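PDB 4JP0: insecticidal crystal protein Cry35Ab1 from Bacillus thuringiensis, which forms, with Cry34Ab1, a binary insecticidal toxin active on western corn rootworm, whose larval midgut epithelium is probably the primary target. Local coordinates for residues T171-P182 with P201-W211; K240-F249 with D260-T268. All blocks are in the same frame, centred on the assembly; numbering follows the deposited sequence.

How the contacts relate
From the N terminus, the chain passes through the ricin B-type lectin region before it reaches the strand 174-182. Contact 1 closes first: the connection includes helix 193-199, and the first half of strand 202-221 returns antiparallel beside 174-182. The chain then runs on through strand 225-234 to helix 240-247, where contact 2 opens; its loop includes the short strands 249-251 and 257-259 and ends with 260-268 against the C-terminal end of the helix. The two contacts follow in series, neither nesting nor crossing, with centres about 18 Å apart. They meet where L205 CD2 packs on L247 CD1 at 4.0 Å, so the sheet of contact 1 and the helix-loop unit of contact 2 share apolar packing.

Contact 1. Residues T171-P182 with P201-W211; sequences TSPQLMGWTLVP and PYYILKKYQYW
The carbonyl oxygen of K207 takes two backbone donors, M176 N at 2.8 Å and, weakly, G177 N at 3.3 Å. This is a classic beta bulge: M176 and G177 together face K207, and the register of the antiparallel pair shifts by one. At the bulge the M176 side chain crosses that of Q209 at about a right angle, CG facing Q209 OE1. K207 N returns a bond to G177 O at 2.9 Å, and the ladder runs on through T179 with L205 and V181 with Y203, each pair joined by two backbone bonds. At the other end T171 pairs with W211 through its side chain as well, W211 N pointing almost straight at T171 OG1 over 2.9 Å (175° at the hydrogen). On the face carrying L175, W178 and L180, the indole of W178 receives I204 CG2 over one face, 3.7 Å from the centroid of its five-membered ring and offset toward the rim, a CH-pi contact. W178 has CG anti to the backbone N (chi1 -177°), which turns a face of the indole to I204 CG2. A second CH-pi contact puts L175 CD1 over the Y208 ring, 4.1 Å from its centroid. Farther along, L180 and I204 lie side by side. The other face is lined by V181 CG2, 3.9 Å from L205 CB. K206 NZ reaches Y208 OH along its own strand and makes a salt bridge with E327. Strand 174-182 is one of the two outer strands of a four-stranded antiparallel sheet; strand 307-323 pairs with the far side of 202-211, and helix 272-279 covers T179 and L205.

Contact 2. Residues K240-F249 with D260-T268; sequences KTTIINTLGF and DIPEVGGGT
G248 O accepts the backbone N-H of D260 at 2.8 Å, the donor standing above the carbonyl plane, while G248 and G267 bring their CA atoms within 4.1 Å. The same oxygen also receives a hydrogen from a water that in turn accepts the N-H of T268, bridging the two segments. T268 OG1 donates to L247 O at 2.7 Å; chi1 of 43° puts the hydroxyl between the backbone N and the carbonyl carbon, where it faces L247 O and the edge of the F249 ring, 3.5 Å from F249 CD2. The methyl CG2 of T268 meets L247 CD2 more loosely. At the C-terminal end of helix 240-247, G248 leaves helical geometry with positive phi (79°), its N-H still bonded to I244 O. The loop 260-268 wraps this terminus: P262 CG rests 3.6 Å from G248 CA, and P262 CB lies against I244 O. One turn back along the helix, the branches of I244 lie against one oxygen of D260, CG1 lying 3.6 Å from OD2, while D260 OD1 has a long, weak ion pair with K258. N245 and E263 cross with amide and carboxylate planes 77° apart; N245 OD1 touches the aliphatic CG of E263 at 3.2 Å. K240 NZ stays farther off, 5.1 Å from E263 OE2, so any attraction between these opposite charges would probably be mild. On the sheet side of the helix, I243 and L247 pack on M331 of strand 327-346, with L318 and L320 of strand 307-323 beside them.

Contact 1. Residues T171-P182 with P201-W211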
loop_
_atom_site.group_PDB
_atom_site.type_symbol
_atom_site.label_atom_id
_atom_site.label_comp_id
_atom_site.label_asym_id
_atom_site.label_seq_id
_atom_site.Cartn_x
_atom_site.Cartn_y
_atom_site.Cartn_z
ATOM N N THR A 171 13.364 -12.474 14.520
ATOM C CA THR A 171 12.058 -12.923 14.988
ATOM C C THR A 171 11.126 -13.222 13.819
ATOM O O THR A 171 11.429 -12.892 12.695
ATOM C CB THR A 171 11.365 -11.898 15.890
ATOM O OG1 THR A 171 11.212 -10.636 15.201
ATOM C CG2 THR A 171 12.204 -11.631 17.188
ATOM N N SER A 172 9.963 -13.797 14.104
ATOM C CA SER A 172 9.081 -14.202 13.000
ATOM C C SER A 172 8.267 -13.060 12.439
ATOM O O SER A 172 7.853 -12.203 13.179
ATOM C CB SER A 172 8.172 -15.328 13.463
ATOM O OG SER A 172 9.011 -16.430 13.805
ATOM N N PRO A 173 8.029 -13.051 11.134
ATOM C CA PRO A 173 7.241 -11.976 10.520
ATOM C C PRO A 173 5.865 -11.823 11.193
ATOM O O PRO A 173 5.151 -12.796 11.381
ATOM C CB PRO A 173 7.090 -12.449 9.076
ATOM C CG PRO A 173 8.299 -13.310 8.885
ATOM C CD PRO A 173 8.475 -14.048 10.149
ATOM N N GLN A 174 5.522 -10.602 11.580
ATOM C CA GLN A 174 4.188 -10.308 12.135
ATOM C C GLN A 174 3.442 -9.406 11.163
ATOM O O GLN A 174 4.006 -8.437 10.666
ATOM C CB GLN A 174 4.322 -9.561 13.454
ATOM C CG GLN A 174 4.964 -10.370 14.545
ATOM C CD GLN A 174 5.221 -9.539 15.800
ATOM O OE1 GLN A 174 6.370 -9.255 16.134
ATOM N NE2 GLN A 174 4.155 -9.157 16.493
ATOM N N LEU A 175 2.193 -9.746 10.853
ATOM C CA LEU A 175 1.415 -8.929 9.922
ATOM C C LEU A 175 0.935 -7.697 10.651
ATOM O O LEU A 175 0.087 -7.808 11.522
ATOM C CB LEU A 175 0.201 -9.712 9.454
ATOM C CG LEU A 175 -0.699 -8.957 8.465
ATOM C CD1 LEU A 175 0.019 -8.692 7.144
ATOM C CD2 LEU A 175 -1.975 -9.775 8.268
ATOM N N MET A 176 1.425 -6.522 10.236
ATOM C CA MET A 176 1.141 -5.273 10.912
ATOM C C MET A 176 0.154 -4.430 10.151
ATOM O O MET A 176 -0.330 -3.438 10.690
ATOM C CB MET A 176 2.433 -4.464 11.121
ATOM C CG MET A 176 3.522 -5.233 11.839
ATOM S SD MET A 176 3.049 -5.622 13.556
ATOM C CE MET A 176 3.332 -3.945 14.268
ATOM N N GLY A 177 -0.119 -4.787 8.890
ATOM C CA GLY A 177 -1.063 -4.013 8.069
ATOM C C GLY A 177 -1.486 -4.818 6.848
ATOM O O GLY A 177 -0.704 -5.632 6.356
ATOM N N TRP A 178 -2.706 -4.585 6.358
ATOM C CA TRP A 178 -3.261 -5.356 5.256
ATOM C C TRP A 178 -4.310 -4.462 4.618
ATOM O O TRP A 178 -5.098 -3.814 5.319
ATOM C CB TRP A 178 -3.905 -6.615 5.850
ATOM C CG TRP A 178 -4.514 -7.666 4.991
ATOM C CD1 TRP A 178 -4.002 -8.905 4.742
ATOM C CD2 TRP A 178 -5.829 -7.652 4.391
ATOM N NE1 TRP A 178 -4.883 -9.646 3.985
ATOM C CE2 TRP A 178 -6.008 -8.903 3.746
ATOM C CE3 TRP A 178 -6.847 -6.694 4.297
ATOM C CZ2 TRP A 178 -7.172 -9.236 3.058
ATOM C CZ3 TRP A 178 -8.015 -7.018 3.611
ATOM C CH2 TRP A 178 -8.166 -8.268 2.990
ATOM N N THR A 179 -4.321 -4.387 3.301
ATOM C CA THR A 179 -5.291 -3.496 2.661
ATOM C C THR A 179 -5.527 -3.958 1.231
ATOM O O THR A 179 -4.708 -4.651 0.673
ATOM C CB THR A 179 -4.809 -2.039 2.752
ATOM O OG1 THR A 179 -5.848 -1.125 2.357
ATOM C CG2 THR A 179 -3.642 -1.778 1.792
ATOM N N LEU A 180 -6.684 -3.614 0.680
ATOM C CA LEU A 180 -7.056 -4.073 -0.661
ATOM C C LEU A 180 -6.783 -2.976 -1.683
ATOM O O LEU A 180 -7.187 -1.807 -1.490
ATOM C CB LEU A 180 -8.535 -4.401 -0.690
ATOM C CG LEU A 180 -8.901 -5.627 0.144
ATOM C CD1 LEU A 180 -10.392 -5.928 0.034
ATOM C CD2 LEU A 180 -8.103 -6.803 -0.333
ATOM N N VAL A 181 -6.105 -3.340 -2.764
ATOM C CA VAL A 181 -5.744 -2.344 -3.768
ATOM C C VAL A 181 -6.428 -2.623 -5.087
ATOM O O VAL A 181 -6.296 -3.695 -5.638
ATOM C CB VAL A 181 -4.200 -2.306 -3.977
ATOM C CG1 VAL A 181 -3.781 -1.307 -5.103
ATOM C CG2 VAL A 181 -3.527 -1.974 -2.649
ATOM N N PRO A 182 -7.163 -1.648 -5.590
ATOM C CA PRO A 182 -7.804 -1.777 -6.900
ATOM C C PRO A 182 -6.812 -2.258 -7.982
ATOM O O PRO A 182 -5.706 -1.711 -8.114
ATOM C CB PRO A 182 -8.215 -0.348 -7.196
ATOM C CG PRO A 182 -8.597 0.211 -5.815
ATOM C CD PRO A 182 -7.452 -0.370 -4.938
ATOM N N PRO A 201 -10.043 -8.426 -8.897
ATOM C CA PRO A 201 -10.253 -6.970 -9.002
ATOM C C PRO A 201 -9.605 -6.219 -7.852
ATOM O O PRO A 201 -9.281 -5.058 -8.008
ATOM C CB PRO A 201 -11.784 -6.815 -8.959
ATOM C CG PRO A 201 -12.268 -8.134 -8.311
ATOM C CD PRO A 201 -11.325 -9.171 -8.846
ATOM N N TYR A 202 -9.472 -6.871 -6.702
ATOM C CA TYR A 202 -8.686 -6.294 -5.611
ATOM C C TYR A 202 -7.489 -7.139 -5.295
ATOM O O TYR A 202 -7.614 -8.353 -5.091
ATOM C CB TYR A 202 -9.511 -6.111 -4.342
ATOM C CG TYR A 202 -10.541 -5.021 -4.495
ATOM C CD1 TYR A 202 -11.830 -5.309 -4.992
ATOM C CD2 TYR A 202 -10.217 -3.696 -4.214
ATOM C CE1 TYR A 202 -12.809 -4.287 -5.145
ATOM C CE2 TYR A 202 -11.171 -2.683 -4.360
ATOM C CZ TYR A 202 -12.448 -2.981 -4.826
ATOM O OH TYR A 202 -13.329 -1.945 -4.993
ATOM N N TYR A 203 -6.319 -6.504 -5.253
ATOM C CA TYR A 203 -5.096 -7.211 -4.815
ATOM C C TYR A 203 -4.941 -7.003 -3.324
ATOM O O TYR A 203 -5.443 -6.013 -2.776
ATOM C CB TYR A 203 -3.856 -6.614 -5.515
ATOM C CG TYR A 203 -3.663 -7.120 -6.948
ATOM C CD1 TYR A 203 -4.634 -6.913 -7.917
ATOM C CD2 TYR A 203 -2.478 -7.805 -7.316
ATOM C CE1 TYR A 203 -4.473 -7.403 -9.227
ATOM C CE2 TYR A 203 -2.291 -8.264 -8.571
ATOM C CZ TYR A 203 -3.291 -8.058 -9.544
ATOM O OH TYR A 203 -3.085 -8.525 -10.813
ATOM N N ILE A 204 -4.204 -7.897 -2.659
ATOM C CA ILE A 204 -3.913 -7.771 -1.243
ATOM C C ILE A 204 -2.489 -7.261 -1.057
ATOM O O ILE A 204 -1.518 -7.837 -1.566
ATOM C CB ILE A 204 -4.050 -9.143 -0.556
ATOM C CG1 ILE A 204 -5.478 -9.639 -0.672
ATOM C CG2 ILE A 204 -3.713 -9.065 0.961
ATOM C CD1 ILE A 204 -5.617 -11.157 -0.317
ATOM N N LEU A 205 -2.370 -6.149 -0.358
ATOM C CA LEU A 205 -1.055 -5.573 -0.036
ATOM C C LEU A 205 -0.859 -5.718 1.505
ATOM O O LEU A 205 -1.655 -5.226 2.322
ATOM C CB LEU A 205 -0.997 -4.115 -0.518
ATOM C CG LEU A 205 0.244 -3.286 -0.192
ATOM C CD1 LEU A 205 1.535 -3.992 -0.634
ATOM C CD2 LEU A 205 0.132 -1.870 -0.805
ATOM N N LYS A 206 0.197 -6.438 1.879
ATOM C CA LYS A 206 0.473 -6.737 3.265
ATOM C C LYS A 206 1.738 -6.047 3.671
ATOM O O LYS A 206 2.646 -5.851 2.833
ATOM C CB LYS A 206 0.765 -8.227 3.408
ATOM C CG LYS A 206 -0.285 -9.148 2.870
ATOM C CD LYS A 206 0.011 -10.569 3.341
ATOM C CE LYS A 206 -0.893 -11.577 2.671
ATOM N NZ LYS A 206 -0.705 -12.939 3.186
ATOM N N LYS A 207 1.796 -5.705 4.953
ATOM C CA LYS A 207 3.023 -5.185 5.576
ATOM C C LYS A 207 3.403 -6.039 6.782
ATOM O O LYS A 207 2.661 -6.072 7.773
ATOM C CB LYS A 207 2.897 -3.727 6.033
ATOM C CG LYS A 207 4.277 -3.128 6.330
ATOM C CD LYS A 207 4.254 -1.712 6.976
ATOM C CE LYS A 207 3.927 -1.767 8.472
ATOM N NZ LYS A 207 3.952 -0.405 9.110
ATOM N N TYR A 208 4.538 -6.737 6.688
ATOM C CA TYR A 208 5.063 -7.523 7.786
ATOM C C TYR A 208 6.243 -6.811 8.379
ATOM O O TYR A 208 6.984 -6.107 7.666
ATOM C CB TYR A 208 5.583 -8.864 7.292
ATOM C CG TYR A 208 4.519 -9.825 6.798
ATOM C CD1 TYR A 208 4.255 -9.986 5.432
ATOM C CD2 TYR A 208 3.777 -10.579 7.688
ATOM C CE1 TYR A 208 3.252 -10.881 4.992
ATOM C CE2 TYR A 208 2.804 -11.470 7.234
ATOM C CZ TYR A 208 2.551 -11.611 5.891
ATOM O OH TYR A 208 1.569 -12.518 5.463
ATOM N N GLN A 209 6.425 -6.979 9.685
ATOM C CA GLN A 209 7.638 -6.489 10.339
ATOM C C GLN A 209 8.174 -7.596 11.241
ATOM O O GLN A 209 7.427 -8.498 11.637
ATOM C CB GLN A 209 7.402 -5.195 11.108
ATOM C CG GLN A 209 7.138 -4.001 10.200
ATOM C CD GLN A 209 6.852 -2.737 10.988
ATOM O OE1 GLN A 209 6.139 -2.775 11.989
ATOM N NE2 GLN A 209 7.397 -1.605 10.527
ATOM N N TYR A 210 9.472 -7.541 11.502
ATOM C CA TYR A 210 10.172 -8.500 12.333
ATOM C C TYR A 210 11.593 -7.981 12.538
ATOM O O TYR A 210 12.021 -7.049 11.853
ATOM C CB TYR A 210 10.217 -9.880 11.669
ATOM C CG TYR A 210 10.694 -9.899 10.230
ATOM C CD1 TYR A 210 12.011 -10.217 9.908
ATOM C CD2 TYR A 210 9.810 -9.647 9.184
ATOM C CE1 TYR A 210 12.433 -10.260 8.550
ATOM C CE2 TYR A 210 10.220 -9.704 7.866
ATOM C CZ TYR A 210 11.506 -10.007 7.551
ATOM O OH TYR A 210 11.851 -10.028 6.214
ATOM N N TRP A 211 12.312 -8.570 13.478
ATOM C CA TRP A 211 13.699 -8.217 13.711
ATOM C C TRP A 211 14.608 -9.198 12.954
ATOM O O TRP A 211 14.244 -10.357 12.780
ATOM C CB TRP A 211 13.995 -8.317 15.212
ATOM C CG TRP A 211 13.296 -7.280 16.051
ATOM C CD1 TRP A 211 12.151 -7.441 16.792
ATOM C CD2 TRP A 211 13.708 -5.918 16.241
ATOM N NE1 TRP A 211 11.841 -6.268 17.445
ATOM C CE2 TRP A 211 12.771 -5.312 17.115
ATOM C CE3 TRP A 211 14.810 -5.160 15.806
ATOM C CZ2 TRP A 211 12.880 -3.980 17.531
ATOM C CZ3 TRP A 211 14.911 -3.796 16.223
ATOM C CH2 TRP A 211 13.958 -3.241 17.070
#

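Contact 2. Residues K240-F249 with D260-T268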
loop_
_atom_site.group_PDB
_atom_site.type_symbol
_atom_site.label_atom_id
_atom_site.label_comp_id
_atom_site.label_asym_id
_atom_site.label_seq_id
_atom_site.Cartn_x
_atom_site.Cartn_y
_atom_site.Cartn_z
ATOM N N LYS A 240 13.012 0.235 -8.469
ATOM C CA LYS A 240 12.490 0.512 -9.803
ATOM C C LYS A 240 11.694 -0.666 -10.348
ATOM O O LYS A 240 10.568 -0.500 -10.837
ATOM C CB LYS A 240 13.646 0.810 -10.763
ATOM C CG LYS A 240 13.922 2.282 -11.021
ATOM C CD LYS A 240 15.307 2.433 -11.622
ATOM C CE LYS A 240 15.337 3.404 -12.764
ATOM N NZ LYS A 240 16.569 3.147 -13.573
ATOM N N THR A 241 12.256 -1.864 -10.263
ATOM C CA THR A 241 11.575 -3.019 -10.844
ATOM C C THR A 241 10.598 -3.748 -9.924
ATOM O O THR A 241 9.955 -4.720 -10.329
ATOM C CB THR A 241 12.596 -4.012 -11.426
ATOM O OG1 THR A 241 13.426 -4.529 -10.370
ATOM C CG2 THR A 241 13.567 -3.297 -12.350
ATOM N N THR A 242 10.477 -3.284 -8.703
ATOM C CA THR A 242 9.577 -3.909 -7.756
ATOM C C THR A 242 8.391 -3.074 -7.354
ATOM O O THR A 242 7.390 -3.171 -7.965
ATOM C CB THR A 242 10.296 -4.371 -6.506
ATOM O OG1 THR A 242 10.967 -3.291 -5.897
ATOM C CG2 THR A 242 11.216 -5.376 -6.831
ATOM N N ILE A 243 8.545 -2.236 -6.361
ATOM C CA ILE A 243 7.491 -1.355 -5.858
ATOM C C ILE A 243 7.120 -0.150 -6.732
ATOM O O ILE A 243 5.923 0.175 -6.889
ATOM C CB ILE A 243 7.783 -0.948 -4.403
ATOM C CG1 ILE A 243 6.546 -0.339 -3.756
ATOM C CG2 ILE A 243 9.010 -0.048 -4.279
ATOM C CD1 ILE A 243 6.378 -0.735 -2.311
ATOM N N ILE A 244 8.109 0.528 -7.300
ATOM C CA ILE A 244 7.773 1.656 -8.142
ATOM C C ILE A 244 7.027 1.187 -9.383
ATOM O O ILE A 244 5.939 1.653 -9.677
ATOM C CB ILE A 244 9.018 2.450 -8.578
ATOM C CG1 ILE A 244 9.780 2.965 -7.369
ATOM C CG2 ILE A 244 8.581 3.617 -9.513
ATOM C CD1 ILE A 244 11.223 3.438 -7.713
ATOM N N ASN A 245 7.592 0.268 -10.143
ATOM C CA ASN A 245 6.884 -0.066 -11.381
ATOM C C ASN A 245 5.576 -0.827 -11.140
ATOM O O ASN A 245 4.720 -0.858 -12.011
ATOM C CB ASN A 245 7.802 -0.792 -12.377
ATOM C CG ASN A 245 8.649 0.202 -13.277
ATOM O OD1 ASN A 245 8.503 1.446 -13.223
ATOM N ND2 ASN A 245 9.526 -0.368 -14.091
ATOM N N THR A 246 5.407 -1.427 -9.964
ATOM C CA THR A 246 4.179 -2.179 -9.682
ATOM C C THR A 246 3.076 -1.341 -9.051
ATOM O O THR A 246 1.920 -1.482 -9.420
ATOM C CB THR A 246 4.448 -3.421 -8.779
ATOM O OG1 THR A 246 5.513 -4.216 -9.326
ATOM C CG2 THR A 246 3.287 -4.367 -8.841
ATOM N N LEU A 247 3.427 -0.478 -8.102
ATOM C CA LEU A 247 2.441 0.324 -7.369
ATOM C C LEU A 247 2.606 1.835 -7.485
ATOM O O LEU A 247 1.746 2.578 -7.028
ATOM C CB LEU A 247 2.490 -0.033 -5.892
ATOM C CG LEU A 247 2.045 -1.468 -5.546
ATOM C CD1 LEU A 247 2.352 -1.770 -4.097
ATOM C CD2 LEU A 247 0.537 -1.641 -5.878
ATOM N N GLY A 248 3.711 2.301 -8.056
ATOM C CA GLY A 248 3.884 3.745 -8.195
ATOM C C GLY A 248 4.328 4.485 -6.934
ATOM O O GLY A 248 4.065 5.680 -6.764
ATOM N N PHE A 249 4.982 3.779 -6.020
ATOM C CA PHE A 249 5.585 4.464 -4.869
ATOM C C PHE A 249 6.914 3.825 -4.504
ATOM O O PHE A 249 7.200 2.698 -4.918
ATOM C CB PHE A 249 4.633 4.674 -3.667
ATOM C CG PHE A 249 4.316 3.445 -2.877
ATOM C CD1 PHE A 249 5.070 3.104 -1.760
ATOM C CD2 PHE A 249 3.177 2.703 -3.158
ATOM C CE1 PHE A 249 4.751 2.011 -1.003
ATOM C CE2 PHE A 249 2.858 1.598 -2.420
ATOM C CZ PHE A 249 3.616 1.246 -1.336
ATOM N N ASP A 260 5.516 8.101 -6.880
ATOM C CA ASP A 260 6.105 8.408 -8.178
ATOM C C ASP A 260 5.116 8.259 -9.328
ATOM O O ASP A 260 4.044 7.694 -9.156
ATOM C CB ASP A 260 7.225 7.437 -8.490
ATOM C CG ASP A 260 8.358 7.517 -7.528
ATOM O OD1 ASP A 260 8.634 8.617 -7.005
ATOM O OD2 ASP A 260 9.058 6.522 -7.281
ATOM N N ILE A 261 5.509 8.732 -10.510
ATOM C CA ILE A 261 4.746 8.453 -11.732
ATOM C C ILE A 261 5.485 7.301 -12.353
ATOM O O ILE A 261 6.601 7.496 -12.845
ATOM C CB ILE A 261 4.804 9.617 -12.731
ATOM C CG1 ILE A 261 4.471 10.942 -12.054
ATOM C CG2 ILE A 261 3.860 9.352 -13.912
ATOM C CD1 ILE A 261 4.169 12.038 -13.041
ATOM N N PRO A 262 4.877 6.119 -12.344
ATOM C CA PRO A 262 5.539 4.895 -12.811
ATOM C C PRO A 262 5.753 4.853 -14.304
ATOM O O PRO A 262 4.975 5.467 -15.025
ATOM C CB PRO A 262 4.558 3.772 -12.437
ATOM C CG PRO A 262 3.423 4.416 -11.669
ATOM C CD PRO A 262 3.482 5.889 -11.925
ATOM N N GLU A 263 6.759 4.084 -14.736
ATOM C CA GLU A 263 7.110 3.899 -16.149
ATOM C C GLU A 263 5.942 3.288 -16.924
ATOM O O GLU A 263 5.722 3.593 -18.107
ATOM C CB GLU A 263 8.383 3.022 -16.281
ATOM C CG GLU A 263 9.594 3.513 -15.477
ATOM C CD GLU A 263 10.849 2.644 -15.643
ATOM O OE1 GLU A 263 11.086 2.126 -16.763
ATOM O OE2 GLU A 263 11.617 2.474 -14.651
ATOM N N VAL A 264 5.198 2.421 -16.242
ATOM C CA VAL A 264 4.014 1.773 -16.783
ATOM C C VAL A 264 3.038 1.636 -15.600
ATOM O O VAL A 264 3.462 1.338 -14.483
ATOM C CB VAL A 264 4.340 0.366 -17.340
ATOM C CG1 VAL A 264 3.102 -0.493 -17.375
ATOM C CG2 VAL A 264 4.959 0.450 -18.736
ATOM N N GLY A 265 1.751 1.869 -15.822
ATOM C CA GLY A 265 0.800 1.780 -14.717
ATOM C C GLY A 265 0.364 3.140 -14.211
ATOM O O GLY A 265 1.073 4.132 -14.390
ATOM N N GLY A 266 -0.829 3.192 -13.618
ATOM C CA GLY A 266 -1.379 4.422 -13.069
ATOM C C GLY A 266 -0.920 4.788 -11.664
ATOM O O GLY A 266 -0.973 5.944 -11.293
ATOM N N GLY A 267 -0.467 3.815 -10.880
ATOM C CA GLY A 267 -0.020 4.106 -9.513
ATOM C C GLY A 267 -1.110 4.192 -8.436
ATOM O O GLY A 267 -2.280 3.959 -8.702
ATOM N N THR A 268 -0.705 4.517 -7.208
ATOM C CA THR A 268 -1.616 4.508 -6.070
ATOM C C THR A 268 -1.731 5.862 -5.384
ATOM O O THR A 268 -2.151 5.940 -4.217
ATOM C CB THR A 268 -1.119 3.467 -5.044
ATOM O OG1 THR A 268 0.309 3.586 -4.928
ATOM C CG2 THR A 268 -1.334 2.043 -5.557
HETATM O O HOH W 1 1.524 6.464 -7.626
#